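Local coordinates for ABC transporter, substrate binding protein (Agrobacterium tumefaciens, PDB 3C9H) that probably captures a solute in the periplasm for delivery to an ABC transporter, and binds a magnesium ion, at residues V37-L42 against E66-G71; F92-D97 against M261-L266; G84-D89 against P268-N273. All coordinates share one frame; numbering follows the deposited sequence.

Contact 1: V37-L42 against E66-G71; sequences VVYSSL and EDMLTG. With MG (magnesium ion), chain C; CIT (citric acid), chain D.
Ser40 OG is gripped by two hydrogen bonds, one from Leu42 N at 3.0 Å, which makes an ST turn at the end of the strand, and one with Tyr65 OH. Ser40 O takes one, from Met68 N at 2.9 Å in the carbonyl plane, plus a CA-H contact from Asp67. Upstream, Glu66 N to Val38 O and Ser40 N to Glu66 O keep the parallel pairing, each 2.8 Å and nearly along the C=O axis. Tyr39 and Glu66 run side by side on one face, Tyr39 OH going on to Glu80 and Glu66 to Arg76. Met68, bent at chi3 (71°), sets SD obliquely 4.7 Å from the Tyr39 ring centroid, a Met-aromatic contact, while CE touches Tyr39 CG at 3.5 Å. Magnesium is bound by Ser41 O, with Asp43, a water and citrate O2 and O7 as further ligands. The citrate, probably from the crystallisation liquor, also takes Ser41 OG on O1 and, at the first residue of helix 70-82, Thr70 N on O4 and OG1 on O3. Strands 35-40 and 62-67 with helix 44-57 form a beta-alpha-beta unit whose strand ends lead to these ligands; strand 90-93 flanks 35-40, and Ile73 and Ile77 pack on Met68 and Tyr39.

Contact 2: F92-D97 against M261-L266; sequences FSSAMD and MSRIGL. With CIT (citric acid), chain D.
Met261 opens the segment with a side chain curled by bends at chi2 (79°) and chi3 (40°), which brings its CE against Ser94 CB at 3.4 Å, tighter than ordinary van der Waals contact, and presses it still closer on Ser94 O. Ser262 follows with a weak bond from its backbone N to Met96 SD at 3.5 Å; its carbonyl oxygen lies against Met96 CG, and its hydroxyl is tied to Thr133 O. The Arg263 side chain, extended from CG to NE, crosses Phe92 at about a right angle, with Arg263 CB 3.4 Å from Phe92 CZ and CD beside the same end of the ring. Its NH1 donates to citrate O1 at 2.8 Å along a bent path (137°). Ser94 OG gives the same citrate O1 a second bond of 2.8 Å, while Ser94 CB lies over one guanidinium face. NH1, which also binds a water that returns a weak bond to Phe92 O, and NE, held by Glu135, together probably limit rotation of the group. Ser94 and Arg263 thus line the citrate site beside the magnesium, consistent with a solute-binding pocket, although this citrate probably came from the crystallisation liquor. Ile264 then makes a hydrogen-bonded antiparallel pair with Ser93: Ile264 N donates to Ser93 O at 2.8 Å and Ser93 N to Ile264 O, both donors above the carbonyl planes. Ile264 CD1 rests 3.7 Å from Met96 CB. Gly265, in the non-hydrogen-bonded pair with Phe92, sets its CA at the ring edge. Strand 90-93 is flanked by strands 35-40 and 258-268, Val100 of helix 96-104 touches Ile264, and Val183, Leu186 and Phe187 of helix 183-194 touch Ser94, Met96 and Met261.

Contact 3: G84-D89 against P268-N273; sequences GKKTAD and PEAAAN
The loop between helix 70-82 and strand 90-93 meets the loop between strand 258-268 and helix 274-285, the first leaving its helix through a Schellman motif at Gly84 and the second folding into a type I turn from Pro268 to Ala271. The backbones share a single bridge, Thr87 with Ala271, and one direct hydrogen bond, Thr87 N to Ala270 O at 2.9 Å, whose donor sits well above the carbonyl plane (51° out of it). Among side chains, Thr87 crosses Pro268 at about a right angle, its CG2 pressed tightly to 3.5 Å from Pro268 CB and also against Ala270 CB. With OG1 anti to the backbone N (chi1 -165°), the hydroxyl is used by Glu80 instead. Lys86, bent at chi2, lays its CD 3.0 Å from Ala270 O. Asp89 and Asn273 lie side by side with carboxylate and amide planes nearly perpendicular. Asp89 OD1 accepts from Asn273 N at 2.7 Å, met from above the carboxylate plane, and a water joins Asp89 OD2 to Asn273 ND2. Val37 N binds OD2 as well. Ala88 O, buried between Pro268 and Ala271, has no polar partner and touches Pro268 CG at 3.2 Å. Because the Asp89 carboxylate collects two backbone N-H groups and a water, it probably stays ionised, and the nearby start of helix 274-285 may add to this.

From the N terminus, contact 1 closes first, joining 37-42 to 66-71 across a 23-residue connection containing helix 44-57. Contact 3 opens next at 84-89, and contact 2 opens at 92-97, only a few residues later. The chain then runs through more than 160 residues before 261-266 closes contact 2 and 268-273 closes contact 3, so contact 2 is nested in contact 3 and none cross. Contact 1 stands in series before both, yet is coupled laterally to them: Tyr39 and Ser41 pair with Phe92, and Val37 with Asp89. Contacts 1 and 2 share the citrate site, while contact 3 ties the loop before strand 90-93 to the loop after strand 258-268, the strands that contact 2 pairs.

Contact 1: V37-L42 against E66-G71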
# COMPACT_ATOMS: atom_id res chain seq x y z
N VAL A 37 -10.50 -8.91 15.48
CA VAL A 37 -10.46 -9.38 14.12
C VAL A 37 -10.00 -8.22 13.22
O VAL A 37 -10.59 -7.15 13.23
CB VAL A 37 -11.80 -9.93 13.64
CG1 VAL A 37 -11.71 -10.32 12.18
CG2 VAL A 37 -12.22 -11.17 14.51
N VAL A 38 -8.95 -8.47 12.44
CA VAL A 38 -8.36 -7.46 11.54
C VAL A 38 -8.42 -7.95 10.09
O VAL A 38 -7.97 -9.06 9.80
CB VAL A 38 -6.87 -7.16 11.95
CG1 VAL A 38 -6.21 -6.15 11.01
CG2 VAL A 38 -6.77 -6.75 13.44
N TYR A 39 -8.99 -7.17 9.17
CA TYR A 39 -8.75 -7.36 7.74
C TYR A 39 -7.71 -6.35 7.27
O TYR A 39 -7.94 -5.14 7.34
CB TYR A 39 -9.98 -7.20 6.87
CG TYR A 39 -11.16 -8.08 7.25
CD1 TYR A 39 -11.03 -9.16 8.11
CD2 TYR A 39 -12.44 -7.80 6.71
CE1 TYR A 39 -12.15 -9.94 8.44
CE2 TYR A 39 -13.52 -8.53 7.03
CZ TYR A 39 -13.38 -9.61 7.89
OH TYR A 39 -14.50 -10.35 8.19
N SER A 40 -6.57 -6.85 6.79
CA SER A 40 -5.42 -6.01 6.43
C SER A 40 -4.68 -6.46 5.20
O SER A 40 -4.60 -7.64 4.87
CB SER A 40 -4.47 -5.92 7.62
OG SER A 40 -3.27 -5.25 7.31
N SER A 41 -4.15 -5.50 4.46
CA SER A 41 -3.36 -5.82 3.30
C SER A 41 -1.88 -5.83 3.63
O SER A 41 -1.09 -6.13 2.75
CB SER A 41 -3.65 -4.86 2.16
OG SER A 41 -3.18 -3.54 2.43
N LEU A 42 -1.51 -5.46 4.86
CA LEU A 42 -0.12 -5.43 5.27
C LEU A 42 0.35 -6.88 5.41
O LEU A 42 -0.18 -7.65 6.22
CB LEU A 42 0.08 -4.64 6.57
CG LEU A 42 1.53 -4.54 7.12
CD1 LEU A 42 2.51 -3.89 6.14
CD2 LEU A 42 1.60 -3.82 8.44
N GLU A 66 -6.24 -11.29 9.41
CA GLU A 66 -6.46 -11.75 8.04
C GLU A 66 -5.80 -10.84 7.02
O GLU A 66 -6.17 -9.67 6.84
CB GLU A 66 -7.97 -11.87 7.73
CG GLU A 66 -8.74 -12.65 8.76
CD GLU A 66 -9.93 -13.44 8.18
OE1 GLU A 66 -10.03 -13.62 6.94
OE2 GLU A 66 -10.76 -13.90 9.00
N ASP A 67 -4.81 -11.41 6.34
CA ASP A 67 -4.00 -10.77 5.32
C ASP A 67 -4.68 -11.10 3.99
O ASP A 67 -4.75 -12.25 3.57
CB ASP A 67 -2.56 -11.31 5.45
CG ASP A 67 -1.63 -10.92 4.31
OD1 ASP A 67 -2.03 -10.26 3.33
OD2 ASP A 67 -0.45 -11.29 4.42
N MET A 68 -5.15 -10.06 3.33
CA MET A 68 -5.90 -10.20 2.12
C MET A 68 -5.68 -9.02 1.17
O MET A 68 -5.19 -7.95 1.58
CB MET A 68 -7.40 -10.39 2.44
CG MET A 68 -8.18 -9.18 2.90
SD MET A 68 -9.89 -9.49 3.53
CE MET A 68 -9.48 -10.28 5.05
N LEU A 69 -6.04 -9.21 -0.08
CA LEU A 69 -5.93 -8.13 -1.09
C LEU A 69 -6.86 -6.97 -0.75
O LEU A 69 -7.94 -7.18 -0.18
CB LEU A 69 -6.24 -8.66 -2.49
CG LEU A 69 -5.23 -9.62 -3.13
CD1 LEU A 69 -5.84 -10.22 -4.41
CD2 LEU A 69 -3.89 -8.93 -3.43
N THR A 70 -6.45 -5.77 -1.13
CA THR A 70 -7.21 -4.54 -0.81
C THR A 70 -8.66 -4.60 -1.32
O THR A 70 -9.60 -4.21 -0.64
CB THR A 70 -6.45 -3.30 -1.36
OG1 THR A 70 -6.15 -3.49 -2.76
CG2 THR A 70 -5.15 -3.02 -0.58
N GLY A 71 -8.83 -5.12 -2.53
CA GLY A 71 -10.17 -5.25 -3.15
C GLY A 71 -11.07 -6.20 -2.40
O GLY A 71 -12.29 -6.05 -2.41
MG MG C . -0.24 -7.22 0.95
C1 CIT D . -0.30 -4.13 0.20
O1 CIT D . -0.72 -3.25 1.00
O2 CIT D . 0.60 -4.92 0.54
C2 CIT D . -0.85 -4.21 -1.20
C3 CIT D . -0.99 -5.64 -1.74
O7 CIT D . -1.68 -6.47 -0.75
C4 CIT D . -1.81 -5.67 -3.03
C5 CIT D . -3.23 -5.23 -2.84
O3 CIT D . -3.77 -4.41 -3.63
O4 CIT D . -3.84 -5.78 -1.90
C6 CIT D . 0.37 -6.29 -2.03
O5 CIT D . 0.75 -7.35 -1.46
O6 CIT D . 1.15 -5.77 -2.84
O HOH W 1 -1.34 -9.19 1.30

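Contact 2: F92-D97 against M261-L266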
# COMPACT_ATOMS: atom_id res chain seq x y z
N PHE A 92 -7.52 -2.26 7.45
CA PHE A 92 -6.26 -1.55 7.20
C PHE A 92 -5.79 -1.84 5.78
O PHE A 92 -5.43 -2.99 5.45
CB PHE A 92 -5.24 -2.01 8.25
CG PHE A 92 -3.93 -1.22 8.24
CD1 PHE A 92 -3.93 0.14 8.37
CD2 PHE A 92 -2.71 -1.89 8.17
CE1 PHE A 92 -2.75 0.86 8.38
CE2 PHE A 92 -1.52 -1.17 8.20
CZ PHE A 92 -1.56 0.21 8.31
N SER A 93 -5.80 -0.81 4.92
CA SER A 93 -5.64 -0.99 3.49
C SER A 93 -4.88 0.14 2.82
O SER A 93 -5.06 1.32 3.15
CB SER A 93 -7.02 -1.08 2.85
OG SER A 93 -6.93 -1.21 1.45
N SER A 94 -4.05 -0.26 1.87
CA SER A 94 -3.30 0.64 1.03
C SER A 94 -4.16 1.14 -0.15
O SER A 94 -3.72 2.04 -0.87
CB SER A 94 -2.04 -0.03 0.52
OG SER A 94 -2.34 -1.28 -0.06
N ALA A 95 -5.35 0.57 -0.33
CA ALA A 95 -6.27 1.06 -1.36
C ALA A 95 -7.08 2.25 -0.79
O ALA A 95 -8.23 2.12 -0.35
CB ALA A 95 -7.13 -0.05 -1.94
N MET A 96 -6.46 3.42 -0.83
CA MET A 96 -6.92 4.59 -0.09
C MET A 96 -8.33 4.95 -0.53
O MET A 96 -9.19 5.28 0.28
CB MET A 96 -6.01 5.79 -0.34
CG MET A 96 -4.51 5.65 0.03
SD MET A 96 -3.50 7.12 -0.29
CE MET A 96 -4.18 8.25 0.90
N ASP A 97 -8.53 4.90 -1.83
CA ASP A 97 -9.81 5.19 -2.43
C ASP A 97 -10.95 4.28 -1.97
O ASP A 97 -12.05 4.75 -1.65
CB ASP A 97 -9.67 5.24 -3.96
CG ASP A 97 -9.18 3.93 -4.58
OD1 ASP A 97 -8.41 3.17 -3.95
OD2 ASP A 97 -9.52 3.71 -5.76
N MET A 261 1.65 6.67 -1.24
CA MET A 261 0.36 6.29 -0.65
C MET A 261 0.51 6.23 0.84
O MET A 261 1.61 6.24 1.37
CB MET A 261 -0.15 4.95 -1.19
CG MET A 261 0.57 3.69 -0.69
SD MET A 261 0.22 3.01 0.97
CE MET A 261 -1.52 3.26 0.97
N SER A 262 -0.64 6.14 1.50
CA SER A 262 -0.67 6.04 2.95
C SER A 262 -1.68 4.97 3.28
O SER A 262 -2.80 5.04 2.79
CB SER A 262 -1.13 7.36 3.54
OG SER A 262 -0.23 8.43 3.29
N ARG A 263 -1.31 3.98 4.10
CA ARG A 263 -2.27 2.97 4.53
C ARG A 263 -3.35 3.64 5.40
O ARG A 263 -3.05 4.44 6.29
CB ARG A 263 -1.58 1.86 5.33
CG ARG A 263 -0.67 1.02 4.47
CD ARG A 263 0.10 -0.01 5.25
NE ARG A 263 1.19 -0.43 4.40
CZ ARG A 263 1.13 -1.41 3.51
NH1 ARG A 263 0.08 -2.22 3.43
NH2 ARG A 263 2.18 -1.59 2.73
N ILE A 264 -4.60 3.31 5.12
CA ILE A 264 -5.74 3.90 5.82
C ILE A 264 -6.39 2.89 6.74
O ILE A 264 -6.72 1.77 6.32
CB ILE A 264 -6.77 4.47 4.81
CG1 ILE A 264 -6.22 5.72 4.10
CG2 ILE A 264 -8.13 4.81 5.50
CD1 ILE A 264 -7.26 6.30 3.11
N GLY A 265 -6.52 3.27 8.00
CA GLY A 265 -7.20 2.48 9.00
C GLY A 265 -8.55 3.07 9.36
O GLY A 265 -8.71 4.28 9.46
N LEU A 266 -9.50 2.19 9.58
CA LEU A 266 -10.87 2.55 10.04
C LEU A 266 -11.49 1.36 10.77
O LEU A 266 -11.05 0.24 10.61
CB LEU A 266 -11.74 2.99 8.86
CG LEU A 266 -12.04 1.97 7.75
CD1 LEU A 266 -13.17 1.02 8.17
CD2 LEU A 266 -12.38 2.67 6.38
C1 CIT D . -0.30 -4.13 0.20
O1 CIT D . -0.72 -3.25 1.00
O2 CIT D . 0.60 -4.92 0.54
C2 CIT D . -0.85 -4.21 -1.20
C3 CIT D . -0.99 -5.64 -1.74
O7 CIT D . -1.68 -6.47 -0.75
C4 CIT D . -1.81 -5.67 -3.03
C5 CIT D . -3.23 -5.23 -2.84
O3 CIT D . -3.77 -4.41 -3.63
O4 CIT D . -3.84 -5.78 -1.90
C6 CIT D . 0.37 -6.29 -2.03
O5 CIT D . 0.75 -7.35 -1.46
O6 CIT D . 1.15 -5.77 -2.84
O HOH W 2 -2.55 -2.06 4.66

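Contact 3: G84-D89 against P268-N273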
# COMPACT_ATOMS: atom_id res chain seq x y z
N GLY A 84 -26.23 -8.19 7.14
CA GLY A 84 -26.68 -8.08 8.52
C GLY A 84 -25.76 -8.81 9.48
O GLY A 84 -26.11 -9.02 10.65
N LYS A 85 -24.59 -9.21 8.99
CA LYS A 85 -23.62 -9.92 9.81
C LYS A 85 -22.62 -8.96 10.43
O LYS A 85 -22.52 -7.80 10.04
CB LYS A 85 -22.85 -10.92 8.95
CG LYS A 85 -23.67 -12.06 8.40
CD LYS A 85 -22.80 -12.99 7.56
CE LYS A 85 -22.46 -12.43 6.16
NZ LYS A 85 -21.28 -13.08 5.50
N LYS A 86 -21.85 -9.46 11.38
CA LYS A 86 -20.71 -8.70 11.85
C LYS A 86 -19.52 -8.83 10.88
O LYS A 86 -19.47 -9.69 10.00
CB LYS A 86 -20.40 -9.05 13.32
CG LYS A 86 -21.55 -8.58 14.31
CD LYS A 86 -21.68 -7.03 14.38
CE LYS A 86 -23.04 -6.50 14.84
NZ LYS A 86 -23.30 -5.12 14.25
N THR A 87 -18.58 -7.91 11.02
CA THR A 87 -17.42 -7.87 10.13
C THR A 87 -16.19 -7.59 10.99
O THR A 87 -16.25 -7.67 12.22
CB THR A 87 -17.66 -6.86 8.95
OG1 THR A 87 -16.70 -7.05 7.91
CG2 THR A 87 -17.60 -5.38 9.40
N ALA A 88 -15.07 -7.28 10.36
CA ALA A 88 -13.81 -6.99 11.07
C ALA A 88 -13.98 -5.83 12.05
O ALA A 88 -14.85 -4.96 11.89
CB ALA A 88 -12.70 -6.65 10.06
N ASP A 89 -13.12 -5.82 13.06
CA ASP A 89 -13.08 -4.74 14.02
C ASP A 89 -12.18 -3.58 13.56
O ASP A 89 -12.31 -2.45 14.05
CB ASP A 89 -12.59 -5.29 15.35
CG ASP A 89 -13.44 -6.46 15.85
OD1 ASP A 89 -14.67 -6.36 15.72
OD2 ASP A 89 -12.91 -7.48 16.34
N PRO A 268 -14.91 -0.62 11.05
CA PRO A 268 -16.17 -0.85 10.39
C PRO A 268 -17.40 -0.62 11.31
O PRO A 268 -17.37 -0.91 12.50
CB PRO A 268 -16.07 -2.33 9.95
CG PRO A 268 -14.57 -2.57 9.80
CD PRO A 268 -14.03 -1.81 10.99
N GLU A 269 -18.45 -0.07 10.73
CA GLU A 269 -19.74 0.09 11.39
C GLU A 269 -20.26 -1.22 12.01
O GLU A 269 -20.83 -1.20 13.11
CB GLU A 269 -20.75 0.61 10.36
CG GLU A 269 -22.08 1.01 10.95
CD GLU A 269 -23.08 -0.12 11.00
OE1 GLU A 269 -22.84 -1.19 10.37
OE2 GLU A 269 -24.14 0.05 11.67
N ALA A 270 -20.03 -2.34 11.32
CA ALA A 270 -20.54 -3.67 11.74
C ALA A 270 -19.52 -4.51 12.51
O ALA A 270 -19.67 -5.73 12.65
CB ALA A 270 -21.02 -4.43 10.55
N ALA A 271 -18.49 -3.86 13.02
CA ALA A 271 -17.52 -4.50 13.90
C ALA A 271 -18.24 -5.22 15.02
O ALA A 271 -19.18 -4.68 15.60
CB ALA A 271 -16.58 -3.45 14.48
N ALA A 272 -17.79 -6.44 15.33
CA ALA A 272 -18.31 -7.16 16.47
C ALA A 272 -17.75 -6.55 17.75
O ALA A 272 -18.41 -6.50 18.78
CB ALA A 272 -17.96 -8.64 16.37
N ASN A 273 -16.51 -6.07 17.67
CA ASN A 273 -15.84 -5.47 18.81
C ASN A 273 -15.19 -4.14 18.44
O ASN A 273 -13.98 -4.04 18.37
CB ASN A 273 -14.82 -6.46 19.37
CG ASN A 273 -15.46 -7.51 20.26
OD1 ASN A 273 -15.73 -7.24 21.44
ND2 ASN A 273 -15.73 -8.69 19.71
O HOH W 3 -14.14 -9.40 17.37